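Side-chain contacts in ABC transporter (Caldanaerobius, PDB 4G68), which probably binds xylan-derived oligosaccharides outside the cell and delivers them to a membrane ABC importer, as related solute-binding proteins do: residues Gly134-Val139 and Gly147-Gln152; Phe99-Trp102 and Phe106-Pro109; Asp125-Gln130 and Ala338-Ala343; Gly203-Asp208 and Glu314-Thr319. All coordinates share one frame; numbering follows the deposited sequence.

Interaction 1 of 4, residues Gly134-Val139 and Gly147-Gln152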
loop_
_atom_site.group_PDB
_atom_site.type_symbol
_atom_site.label_atom_id
_atom_site.label_comp_id
_atom_site.label_asym_id
_atom_site.label_seq_id
_atom_site.Cartn_x
_atom_site.Cartn_y
_atom_site.Cartn_z
ATOM N N GLY C 134 -10.948 10.914 -10.670
ATOM C CA GLY C 134 -10.459 9.557 -10.926
ATOM C C GLY C 134 -10.526 8.575 -9.746
ATOM O O GLY C 134 -10.051 7.428 -9.867
ATOM N N SER C 135 -11.104 9.001 -8.611
ATOM C CA SER C 135 -11.147 8.142 -7.416
ATOM C C SER C 135 -11.875 6.791 -7.601
ATOM O O SER C 135 -11.522 5.771 -6.947
ATOM C CB SER C 135 -11.766 8.890 -6.205
ATOM O OG SER C 135 -10.843 9.813 -5.633
ATOM N N PHE C 136 -12.885 6.780 -8.480
ATOM C CA PHE C 136 -13.788 5.617 -8.639
ATOM C C PHE C 136 -13.324 4.587 -9.684
ATOM O O PHE C 136 -13.902 3.495 -9.807
ATOM C CB PHE C 136 -15.243 6.084 -8.923
ATOM C CG PHE C 136 -15.913 6.721 -7.714
ATOM C CD1 PHE C 136 -16.567 5.938 -6.761
ATOM C CD2 PHE C 136 -15.880 8.113 -7.516
ATOM C CE1 PHE C 136 -17.169 6.522 -5.616
ATOM C CE2 PHE C 136 -16.483 8.698 -6.388
ATOM C CZ PHE C 136 -17.125 7.898 -5.430
ATOM N N ASP C 137 -12.294 4.923 -10.451
ATOM C CA ASP C 137 -11.795 3.988 -11.497
ATOM C C ASP C 137 -11.546 2.549 -10.987
ATOM O O ASP C 137 -11.993 1.581 -11.613
ATOM C CB ASP C 137 -10.515 4.523 -12.152
ATOM C CG ASP C 137 -10.711 5.908 -12.771
ATOM O OD1 ASP C 137 -11.859 6.402 -12.780
ATOM O OD2 ASP C 137 -9.711 6.494 -13.254
ATOM N N ASN C 138 -10.822 2.404 -9.870
ATOM C CA ASN C 138 -10.490 1.063 -9.395
ATOM C C ASN C 138 -11.657 0.258 -8.807
ATOM O O ASN C 138 -11.645 -0.962 -8.918
ATOM C CB ASN C 138 -9.305 1.094 -8.441
ATOM C CG ASN C 138 -7.997 1.197 -9.177
ATOM O OD1 ASN C 138 -7.810 0.521 -10.156
ATOM N ND2 ASN C 138 -7.081 2.042 -8.694
ATOM N N VAL C 139 -12.647 0.936 -8.223
ATOM C CA VAL C 139 -13.868 0.312 -7.726
ATOM C C VAL C 139 -14.942 0.103 -8.825
ATOM O O VAL C 139 -16.029 -0.361 -8.538
ATOM C CB VAL C 139 -14.482 1.096 -6.524
ATOM C CG1 VAL C 139 -13.503 1.158 -5.336
ATOM C CG2 VAL C 139 -14.897 2.507 -6.939
ATOM N N GLY C 147 -17.853 0.220 -4.734
ATOM C CA GLY C 147 -17.194 0.601 -3.498
ATOM C C GLY C 147 -17.091 2.121 -3.390
ATOM O O GLY C 147 -17.223 2.819 -4.391
ATOM N N ILE C 148 -16.879 2.603 -2.168
ATOM C CA ILE C 148 -16.653 4.022 -1.895
ATOM C C ILE C 148 -15.139 4.131 -1.597
ATOM O O ILE C 148 -14.678 3.621 -0.583
ATOM C CB ILE C 148 -17.484 4.499 -0.645
ATOM C CG1 ILE C 148 -19.024 4.336 -0.860
ATOM C CG2 ILE C 148 -17.133 5.921 -0.253
ATOM C CD1 ILE C 148 -19.584 4.875 -2.173
ATOM N N PRO C 149 -14.359 4.787 -2.484
ATOM C CA PRO C 149 -12.917 4.886 -2.249
ATOM C C PRO C 149 -12.668 5.751 -1.019
ATOM O O PRO C 149 -13.518 6.628 -0.699
ATOM C CB PRO C 149 -12.386 5.561 -3.543
ATOM C CG PRO C 149 -13.506 5.442 -4.517
ATOM C CD PRO C 149 -14.751 5.511 -3.693
ATOM N N PHE C 150 -11.554 5.522 -0.310
ATOM C CA PHE C 150 -11.209 6.449 0.792
ATOM C C PHE C 150 -9.729 6.857 0.861
ATOM O O PHE C 150 -9.418 7.912 1.401
ATOM C CB PHE C 150 -11.693 5.942 2.142
ATOM C CG PHE C 150 -10.850 4.823 2.720
ATOM C CD1 PHE C 150 -9.756 5.106 3.540
ATOM C CD2 PHE C 150 -11.178 3.483 2.469
ATOM C CE1 PHE C 150 -8.955 4.075 4.056
ATOM C CE2 PHE C 150 -10.410 2.449 3.017
ATOM C CZ PHE C 150 -9.297 2.749 3.805
ATOM N N ASP C 151 -8.838 6.034 0.314
ATOM C CA ASP C 151 -7.422 6.421 0.266
ATOM C C ASP C 151 -6.606 5.919 -0.934
ATOM O O ASP C 151 -7.064 5.099 -1.725
ATOM C CB ASP C 151 -6.726 6.248 1.652
ATOM C CG ASP C 151 -6.291 4.795 1.987
ATOM O OD1 ASP C 151 -6.247 3.913 1.119
ATOM O OD2 ASP C 151 -5.919 4.565 3.173
ATOM N N GLN C 152 -5.433 6.504 -1.110
ATOM C CA GLN C 152 -4.601 6.191 -2.225
ATOM C C GLN C 152 -3.252 5.856 -1.689
ATOM O O GLN C 152 -2.844 6.385 -0.669
ATOM C CB GLN C 152 -4.497 7.301 -3.278
ATOM C CG GLN C 152 -4.776 8.720 -2.859
ATOM C CD GLN C 152 -4.616 9.719 -4.023
ATOM O OE1 GLN C 152 -3.585 9.743 -4.726
ATOM N NE2 GLN C 152 -5.659 10.540 -4.238
#
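P149 packs against F136 and V139 in a buried apolar contact, where the loop ahead of the short hairpin 140-141/144-160 folds back on strand 144-160, part of the mixed sheet of this periplasmic-binding-protein fold. Its centre is a CH-pi interaction: P149 CG sits over one face of the F136 ring, 4.1 Å from the centroid and 22° off the normal, displaced toward the rim. P149 CD comes still closer to the ring atoms, 3.3 Å from F136 CE1. The proline and phenylalanine side chains cross at about a right angle, and so do those of P149 and V139, whose CG2 reaches P149 CG at 4.1 Å. S135 adds backbone: its carbonyl O lies 3.2 Å from P149 CG. S135 OG is hydrogen-bonded to L132 O. No hydrogen bond links the two segments, and P149 O accepts a hydrogen bond from W360 NE1. V139 is tied to the hairpin through Y146, and its chi1 of -61° sets CG2 between the backbone N and the carbonyl carbon, beside G147. G147 O is buried without a polar partner in the model, 3.5 Å from V139 CG2, with F136 CE1 meeting it near the plane of the ring.

Interaction 2 of 4, residues Phe99-Trp102 and Phe106-Pro109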
loop_
_atom_site.group_PDB
_atom_site.type_symbol
_atom_site.label_atom_id
_atom_site.label_comp_id
_atom_site.label_asym_id
_atom_site.label_seq_id
_atom_site.Cartn_x
_atom_site.Cartn_y
_atom_site.Cartn_z
ATOM N N PHE C 99 -17.157 -3.394 4.803
ATOM C CA PHE C 99 -15.805 -3.908 4.940
ATOM C C PHE C 99 -14.781 -3.113 4.150
ATOM O O PHE C 99 -15.018 -2.786 2.979
ATOM C CB PHE C 99 -15.731 -5.422 4.600
ATOM C CG PHE C 99 -16.008 -5.774 3.151
ATOM C CD1 PHE C 99 -14.958 -5.900 2.203
ATOM C CD2 PHE C 99 -17.303 -6.045 2.741
ATOM C CE1 PHE C 99 -15.228 -6.242 0.881
ATOM C CE2 PHE C 99 -17.576 -6.394 1.432
ATOM C CZ PHE C 99 -16.538 -6.512 0.503
ATOM N N GLN C 100 -13.630 -2.858 4.788
ATOM C CA GLN C 100 -12.485 -2.257 4.113
ATOM C C GLN C 100 -11.948 -3.219 3.067
ATOM O O GLN C 100 -11.995 -4.426 3.273
ATOM C CB GLN C 100 -11.387 -1.975 5.148
ATOM C CG GLN C 100 -10.090 -1.351 4.582
ATOM C CD GLN C 100 -9.108 -0.903 5.696
ATOM O OE1 GLN C 100 -9.358 -1.139 6.865
ATOM N NE2 GLN C 100 -7.978 -0.284 5.317
ATOM N N THR C 101 -11.490 -2.710 1.926
ATOM C CA THR C 101 -10.891 -3.609 0.916
ATOM C C THR C 101 -9.814 -2.859 0.102
ATOM O O THR C 101 -9.545 -1.657 0.369
ATOM C CB THR C 101 -11.961 -4.216 0.002
ATOM O OG1 THR C 101 -11.472 -5.406 -0.629
ATOM C CG2 THR C 101 -12.406 -3.187 -1.045
ATOM N N TRP C 102 -9.180 -3.606 -0.805
ATOM C CA TRP C 102 -8.290 -3.079 -1.826
ATOM C C TRP C 102 -9.000 -3.195 -3.121
ATOM O O TRP C 102 -9.422 -4.269 -3.537
ATOM C CB TRP C 102 -6.956 -3.819 -1.885
ATOM C CG TRP C 102 -6.176 -3.625 -0.604
ATOM C CD1 TRP C 102 -5.293 -2.610 -0.304
ATOM C CD2 TRP C 102 -6.234 -4.462 0.588
ATOM N NE1 TRP C 102 -4.812 -2.740 0.969
ATOM C CE2 TRP C 102 -5.326 -3.856 1.559
ATOM C CE3 TRP C 102 -6.918 -5.622 0.933
ATOM C CZ2 TRP C 102 -5.115 -4.412 2.826
ATOM C CZ3 TRP C 102 -6.691 -6.195 2.189
ATOM C CH2 TRP C 102 -5.820 -5.599 3.124
ATOM N N PHE C 106 -7.823 -7.386 -6.280
ATOM C CA PHE C 106 -8.117 -8.082 -5.011
ATOM C C PHE C 106 -9.605 -8.231 -4.821
ATOM O O PHE C 106 -10.078 -9.231 -4.293
ATOM C CB PHE C 106 -7.583 -7.266 -3.857
ATOM C CG PHE C 106 -7.839 -7.865 -2.485
ATOM C CD1 PHE C 106 -6.909 -8.749 -1.918
ATOM C CD2 PHE C 106 -8.958 -7.487 -1.718
ATOM C CE1 PHE C 106 -7.120 -9.294 -0.635
ATOM C CE2 PHE C 106 -9.144 -8.006 -0.430
ATOM C CZ PHE C 106 -8.223 -8.895 0.113
ATOM N N SER C 107 -10.363 -7.197 -5.180
ATOM C CA SER C 107 -11.807 -7.268 -4.943
ATOM C C SER C 107 -12.592 -7.805 -6.161
ATOM O O SER C 107 -13.830 -7.986 -6.101
ATOM C CB SER C 107 -12.349 -5.918 -4.466
ATOM O OG SER C 107 -11.610 -5.433 -3.355
ATOM N N GLN C 108 -11.889 -8.034 -7.273
ATOM C CA GLN C 108 -12.604 -8.412 -8.507
ATOM C C GLN C 108 -13.436 -9.708 -8.295
ATOM O O GLN C 108 -14.604 -9.727 -8.668
ATOM C CB GLN C 108 -11.664 -8.525 -9.717
ATOM C CG GLN C 108 -12.406 -8.550 -11.052
ATOM C CD GLN C 108 -11.507 -8.828 -12.264
ATOM O OE1 GLN C 108 -10.274 -8.843 -12.171
ATOM N NE2 GLN C 108 -12.136 -9.050 -13.417
ATOM N N PRO C 109 -12.832 -10.754 -7.678
ATOM C CA PRO C 109 -13.546 -12.011 -7.366
ATOM C C PRO C 109 -14.834 -11.825 -6.581
ATOM O O PRO C 109 -15.852 -12.471 -6.924
ATOM C CB PRO C 109 -12.543 -12.785 -6.488
ATOM C CG PRO C 109 -11.205 -12.296 -6.939
ATOM C CD PRO C 109 -11.402 -10.848 -7.286
#
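T101 and S107 carry the polar half of the contact as a relay of two bonds. T101 OG1 donates to S107 OG at 2.7 Å, and S107 OG passes its own hydrogen to the backbone W102 O, a very short bond of 2.5 Å. One serine hydroxyl thus accepts from T101 and donates to the backbone of W102, which fixes its rotation. The chain here has just left the end of strand 98-102, which runs parallel to strand 40-45 in the binding-protein sheet, and turns back through three residues toward helix 108-112: the strand-to-helix connection of an alpha/beta sheet, with the two bonds spanning the turn. The aromatic half is a T-shaped pair. W102 directs the edge of its six-membered ring at the face of F106, with centroids 5.0 Å apart and planes at 80°; W102 CE3 lies toward the rim, 3.5 Å from F106 CE2. With CG anti to the backbone N (chi1 179°), the F106 ring is carried toward W102, and chi2 near 90° turns its face to the indole edge. W102 also forms a cation-pi contact with K83 of helix 79-91. Where the two halves meet, T101 OG1 lies near the plane of the F106 ring at its edge, 3.4 Å from F106 CD2.

Interaction 3 of 4, residues Asp125-Gln130 and Ala338-Ala343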
loop_
_atom_site.group_PDB
_atom_site.type_symbol
_atom_site.label_atom_id
_atom_site.label_comp_id
_atom_site.label_asym_id
_atom_site.label_seq_id
_atom_site.Cartn_x
_atom_site.Cartn_y
_atom_site.Cartn_z
ATOM N N ASP C 125 -26.186 11.555 -5.833
ATOM C CA ASP C 125 -26.542 12.564 -4.850
ATOM C C ASP C 125 -25.477 13.612 -4.761
ATOM O O ASP C 125 -25.537 14.441 -3.825
ATOM C CB ASP C 125 -26.782 11.915 -3.454
ATOM C CG ASP C 125 -25.537 11.210 -2.884
ATOM O OD1 ASP C 125 -24.534 11.006 -3.599
ATOM O OD2 ASP C 125 -25.561 10.852 -1.704
ATOM N N GLY C 126 -24.519 13.592 -5.710
ATOM C CA GLY C 126 -23.361 14.516 -5.639
ATOM C C GLY C 126 -22.128 14.041 -4.827
ATOM O O GLY C 126 -21.129 14.766 -4.728
ATOM N N THR C 127 -22.190 12.845 -4.241
ATOM C CA THR C 127 -21.036 12.254 -3.538
ATOM C C THR C 127 -19.767 12.291 -4.402
ATOM O O THR C 127 -18.711 12.635 -3.888
ATOM C CB THR C 127 -21.306 10.789 -3.126
ATOM O OG1 THR C 127 -22.329 10.726 -2.126
ATOM C CG2 THR C 127 -20.038 10.118 -2.561
ATOM N N LYS C 128 -19.862 11.974 -5.709
ATOM C CA LYS C 128 -18.629 11.886 -6.512
ATOM C C LYS C 128 -17.758 13.156 -6.428
ATOM O O LYS C 128 -16.514 13.103 -6.399
ATOM C CB LYS C 128 -18.943 11.559 -7.953
ATOM C CG LYS C 128 -19.481 10.158 -8.165
ATOM C CD LYS C 128 -19.786 9.918 -9.648
ATOM C CE LYS C 128 -20.158 8.468 -9.886
ATOM N NZ LYS C 128 -20.369 8.092 -11.321
ATOM N N ASP C 129 -18.444 14.284 -6.371
ATOM C CA ASP C 129 -17.832 15.601 -6.448
ATOM C C ASP C 129 -17.059 15.928 -5.204
ATOM O O ASP C 129 -16.267 16.863 -5.189
ATOM C CB ASP C 129 -18.921 16.642 -6.700
ATOM C CG ASP C 129 -19.611 16.406 -8.023
ATOM O OD1 ASP C 129 -18.904 15.899 -8.948
ATOM O OD2 ASP C 129 -20.850 16.673 -8.130
ATOM N N GLN C 130 -17.276 15.136 -4.170
ATOM C CA GLN C 130 -16.587 15.322 -2.904
ATOM C C GLN C 130 -15.289 14.552 -2.854
ATOM O O GLN C 130 -14.527 14.679 -1.868
ATOM C CB GLN C 130 -17.493 14.858 -1.764
ATOM C CG GLN C 130 -18.809 15.637 -1.670
ATOM C CD GLN C 130 -19.575 15.261 -0.458
ATOM O OE1 GLN C 130 -20.216 14.231 -0.418
ATOM N NE2 GLN C 130 -19.510 16.084 0.563
ATOM N N ALA C 338 -23.765 5.036 5.980
ATOM C CA ALA C 338 -22.626 4.887 6.843
ATOM C C ALA C 338 -21.323 4.773 6.122
ATOM O O ALA C 338 -20.369 5.388 6.547
ATOM C CB ALA C 338 -22.811 3.680 7.757
ATOM N N ALA C 339 -21.247 3.908 5.098
ATOM C CA ALA C 339 -19.997 3.723 4.344
ATOM C C ALA C 339 -19.543 5.097 3.812
ATOM O O ALA C 339 -18.372 5.490 4.042
ATOM C CB ALA C 339 -20.149 2.723 3.197
ATOM N N LYS C 340 -20.456 5.833 3.160
ATOM C CA LYS C 340 -20.130 7.208 2.710
ATOM C C LYS C 340 -19.506 8.113 3.765
ATOM O O LYS C 340 -18.512 8.833 3.486
ATOM C CB LYS C 340 -21.364 7.890 2.186
ATOM C CG LYS C 340 -21.727 7.442 0.806
ATOM C CD LYS C 340 -22.880 8.277 0.273
ATOM C CE LYS C 340 -23.895 7.448 -0.460
ATOM N NZ LYS C 340 -24.929 8.313 -1.103
ATOM N N TYR C 341 -20.085 8.090 4.954
ATOM C CA TYR C 341 -19.549 8.850 6.119
ATOM C C TYR C 341 -18.200 8.262 6.580
ATOM O O TYR C 341 -17.236 8.957 6.728
ATOM C CB TYR C 341 -20.576 8.895 7.282
ATOM C CG TYR C 341 -20.007 9.282 8.631
ATOM C CD1 TYR C 341 -20.119 10.603 9.091
ATOM C CD2 TYR C 341 -19.392 8.324 9.472
ATOM C CE1 TYR C 341 -19.626 10.982 10.339
ATOM C CE2 TYR C 341 -18.870 8.698 10.706
ATOM C CZ TYR C 341 -19.001 10.023 11.136
ATOM O OH TYR C 341 -18.522 10.447 12.371
ATOM N N LEU C 342 -18.144 6.972 6.781
ATOM C CA LEU C 342 -16.903 6.351 7.243
ATOM C C LEU C 342 -15.727 6.600 6.290
ATOM O O LEU C 342 -14.604 6.870 6.751
ATOM C CB LEU C 342 -17.129 4.864 7.336
ATOM C CG LEU C 342 -18.030 4.438 8.489
ATOM C CD1 LEU C 342 -18.204 2.928 8.371
ATOM C CD2 LEU C 342 -17.368 4.879 9.834
ATOM N N ALA C 343 -15.985 6.511 4.983
ATOM C CA ALA C 343 -14.960 6.735 3.962
ATOM C C ALA C 343 -14.366 8.141 4.031
ATOM O O ALA C 343 -13.138 8.282 4.153
ATOM C CB ALA C 343 -15.517 6.458 2.584
#
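K340 NZ reaches D125 OD2 from above the carboxylate rather than along its plane: the salt bridge is 2.7 Å long, yet the nitrogen stands 43° out of the plane. The two side chains come from opposite directions, the lysine stretching from helix 332-353 and the aspartate from the loop after helix 108-112. K340 is extended except for a bend at chi3 (-138°), and on the way its CD passes T127 OG1 at 3.5 Å. The ammonium has a second partner in Y122 O, so one lysine grips the loop at two points. With a methionine in place of K340, D125 OD2 would probably lose its charged mate and Y122 O its donor, leaving the loop less firmly tied to the helix. The other carboxylate oxygen faces inward along its own segment. D125 OD1 accepts from T127 OG1 at 2.7 Å, on the syn side, and from T127 N at 3.0 Å, the latter from well above the plane. Two donors on OD1 and an ammonium on OD2 hold the carboxylate's rotation, and together they would be expected to stabilise its negative charge. T127 also touches W360 nearby. The bond from T127 N to D125 OD1 closes an Asx turn whose last residue, T127, opens the run of helical backbone angles 127-130, and it is this turn that the lysine of the neighbouring helix clasps.

Interaction 4 of 4, residues Gly203-Asp208 and Glu314-Thr319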
loop_
_atom_site.group_PDB
_atom_site.type_symbol
_atom_site.label_atom_id
_atom_site.label_comp_id
_atom_site.label_asym_id
_atom_site.label_seq_id
_atom_site.Cartn_x
_atom_site.Cartn_y
_atom_site.Cartn_z
ATOM N N GLY C 203 8.432 -6.942 0.836
ATOM C CA GLY C 203 9.589 -7.056 -0.071
ATOM C C GLY C 203 9.212 -7.053 -1.530
ATOM O O GLY C 203 10.061 -6.735 -2.437
ATOM N N MET C 204 7.964 -7.491 -1.769
ATOM C CA MET C 204 7.381 -7.552 -3.080
ATOM C C MET C 204 7.361 -6.102 -3.655
ATOM O O MET C 204 7.774 -5.911 -4.737
ATOM C CB MET C 204 5.966 -8.145 -2.923
ATOM C CG MET C 204 5.380 -8.780 -4.147
ATOM S SD MET C 204 3.596 -8.395 -4.366
ATOM C CE MET C 204 3.704 -6.582 -4.258
ATOM N N TRP C 205 6.819 -5.123 -2.920
ATOM C CA TRP C 205 7.071 -3.649 -3.229
ATOM C C TRP C 205 8.424 -3.240 -3.874
ATOM O O TRP C 205 8.476 -2.433 -4.872
ATOM C CB TRP C 205 6.788 -2.809 -1.976
ATOM C CG TRP C 205 5.315 -2.605 -1.825
ATOM C CD1 TRP C 205 4.336 -3.591 -1.637
ATOM C CD2 TRP C 205 4.573 -1.345 -1.937
ATOM N NE1 TRP C 205 3.071 -3.032 -1.681
ATOM C CE2 TRP C 205 3.145 -1.699 -1.856
ATOM C CE3 TRP C 205 4.924 -0.026 -2.159
ATOM C CZ2 TRP C 205 2.151 -0.729 -1.893
ATOM C CZ3 TRP C 205 3.944 0.935 -2.204
ATOM C CH2 TRP C 205 2.578 0.600 -2.096
ATOM N N TYR C 206 9.520 -3.748 -3.294
ATOM C CA TYR C 206 10.850 -3.496 -3.795
ATOM C C TYR C 206 10.935 -4.030 -5.200
ATOM O O TYR C 206 11.349 -3.278 -6.106
ATOM C CB TYR C 206 11.914 -4.186 -2.894
ATOM C CG TYR C 206 12.174 -3.580 -1.554
ATOM C CD1 TYR C 206 13.481 -3.236 -1.203
ATOM C CD2 TYR C 206 11.176 -3.465 -0.574
ATOM C CE1 TYR C 206 13.764 -2.704 0.028
ATOM C CE2 TYR C 206 11.464 -2.954 0.695
ATOM C CZ TYR C 206 12.772 -2.594 0.980
ATOM O OH TYR C 206 13.130 -2.035 2.206
ATOM N N TYR C 207 10.526 -5.298 -5.400
ATOM C CA TYR C 207 10.678 -5.915 -6.740
ATOM C C TYR C 207 9.781 -5.236 -7.763
ATOM O O TYR C 207 10.224 -4.854 -8.836
ATOM C CB TYR C 207 10.331 -7.455 -6.740
ATOM C CG TYR C 207 10.369 -7.932 -8.140
ATOM C CD1 TYR C 207 11.566 -8.367 -8.710
ATOM C CD2 TYR C 207 9.245 -7.829 -8.957
ATOM C CE1 TYR C 207 11.614 -8.730 -10.069
ATOM C CE2 TYR C 207 9.284 -8.144 -10.298
ATOM C CZ TYR C 207 10.463 -8.627 -10.853
ATOM O OH TYR C 207 10.449 -8.984 -12.188
ATOM N N ASP C 208 8.485 -5.119 -7.444
ATOM C CA ASP C 208 7.572 -4.302 -8.292
ATOM C C ASP C 208 8.124 -2.947 -8.723
ATOM O O ASP C 208 8.064 -2.603 -9.920
ATOM C CB ASP C 208 6.227 -4.083 -7.610
ATOM C CG ASP C 208 5.476 -5.361 -7.370
ATOM O OD1 ASP C 208 5.992 -6.402 -7.748
ATOM O OD2 ASP C 208 4.371 -5.330 -6.757
ATOM N N GLU C 314 7.130 7.714 -12.339
ATOM C CA GLU C 314 6.127 6.651 -12.160
ATOM C C GLU C 314 6.265 6.062 -10.768
ATOM O O GLU C 314 7.376 5.889 -10.255
ATOM C CB GLU C 314 6.268 5.527 -13.213
ATOM C CG GLU C 314 6.406 5.961 -14.681
ATOM C CD GLU C 314 6.664 4.800 -15.645
ATOM O OE1 GLU C 314 7.140 3.746 -15.213
ATOM O OE2 GLU C 314 6.341 4.899 -16.862
ATOM N N TYR C 315 5.124 5.703 -10.175
ATOM C CA TYR C 315 5.130 5.117 -8.846
ATOM C C TYR C 315 4.237 3.898 -8.725
ATOM O O TYR C 315 3.319 3.709 -9.538
ATOM C CB TYR C 315 4.820 6.183 -7.798
ATOM C CG TYR C 315 3.434 6.764 -7.824
ATOM C CD1 TYR C 315 3.124 7.887 -8.601
ATOM C CD2 TYR C 315 2.438 6.221 -7.000
ATOM C CE1 TYR C 315 1.838 8.451 -8.594
ATOM C CE2 TYR C 315 1.138 6.741 -6.999
ATOM C CZ TYR C 315 0.832 7.850 -7.789
ATOM O OH TYR C 315 -0.436 8.370 -7.725
ATOM N N ILE C 316 4.586 3.022 -7.785
ATOM C CA ILE C 316 3.705 1.933 -7.415
ATOM C C ILE C 316 2.705 2.536 -6.420
ATOM O O ILE C 316 3.085 3.162 -5.411
ATOM C CB ILE C 316 4.511 0.765 -6.773
ATOM C CG1 ILE C 316 5.520 0.174 -7.774
ATOM C CG2 ILE C 316 3.593 -0.286 -6.107
ATOM C CD1 ILE C 316 4.894 -0.761 -8.797
ATOM N N GLY C 317 1.420 2.356 -6.683
ATOM C CA GLY C 317 0.379 2.773 -5.722
ATOM C C GLY C 317 -0.895 3.105 -6.574
ATOM O O GLY C 317 -1.157 2.473 -7.615
ATOM N N GLY C 318 -1.706 4.102 -6.182
ATOM C CA GLY C 318 -2.995 4.355 -6.907
ATOM C C GLY C 318 -4.117 4.443 -5.876
ATOM O O GLY C 318 -3.857 4.252 -4.681
ATOM N N THR C 319 -5.341 4.731 -6.324
ATOM C CA THR C 319 -6.485 4.850 -5.404
ATOM C C THR C 319 -7.076 3.457 -5.193
ATOM O O THR C 319 -7.868 2.962 -5.979
ATOM C CB THR C 319 -7.549 5.836 -5.895
ATOM O OG1 THR C 319 -6.938 7.105 -6.119
ATOM C CG2 THR C 319 -8.715 5.953 -4.853
#
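The indole of W205 has I316 CG2 over one face, 4.1 Å from the centroid of the six-membered ring and 9° off its normal, a CH-pi contact that leans toward the rim at CZ3. I316 O also approaches that rim, 4.0 Å from W205 CZ3, while Q153 and A391 are further neighbours of the indole. The carboxylate of D208 is turned elsewhere: its OD1 lies in plane at the edge of the Y207 ring and is hydrogen-bonded to H404 NE2, and OD2 accepts from the backbone N of W392. Toward the strand D208 offers its methylene, with D208 CB 3.8 Å from I316 CD1. The isoleucine reaches two residues of helix 201-215 with separate branches, CG2 to W205 and CD1 to D208, one helical turn apart. Its chi1 of -63° sets CG2 anti to the backbone N and CG1 anti to the carbonyl carbon, spreading the branches. A serine in place of I316 would probably open a gap under the indole face and leave D208 CB without its apolar neighbour. I316 stands at a corner of the chain, next to strand 317-325, and its backbone N is hydrogen-bonded to S155 OG. The contact joins helix 201-215 to the beginning of strand 317-325, which lies between strands 98-102 and 144-160 in the sheet of the solute-binding-protein fold. With no hydrogen bond across it, the join rests on shape and dispersion, and the buried D208 carboxylate has its hydrogen-bond partners outside the two segments, which would be expected to ease the burial of any negative charge.

How the interactions relate
Interaction 2 comes first and closes a tight three-residue loop between strand 98-102 and helix 108-112. Interaction 3 then opens at 125-130 and is completed only at 338-343, so its long loop, with interaction 2 ahead of it, encloses interaction 1, a short local closure onto strand 144-160, and interaction 4, which ties helix 201-215 to the start of strand 317-325. Interactions 1 and 4 follow in series; none cross. Interaction 1 is the hub. F150 touches Q100 of interaction 2, I148 packs on A343 of interaction 3, and N138 ND2 probably bonds T319 O of interaction 4. Strands 98-102, 144-160 and 317-325 share one sheet, while interaction 3 anchors helix 332-353 to the loop beside it.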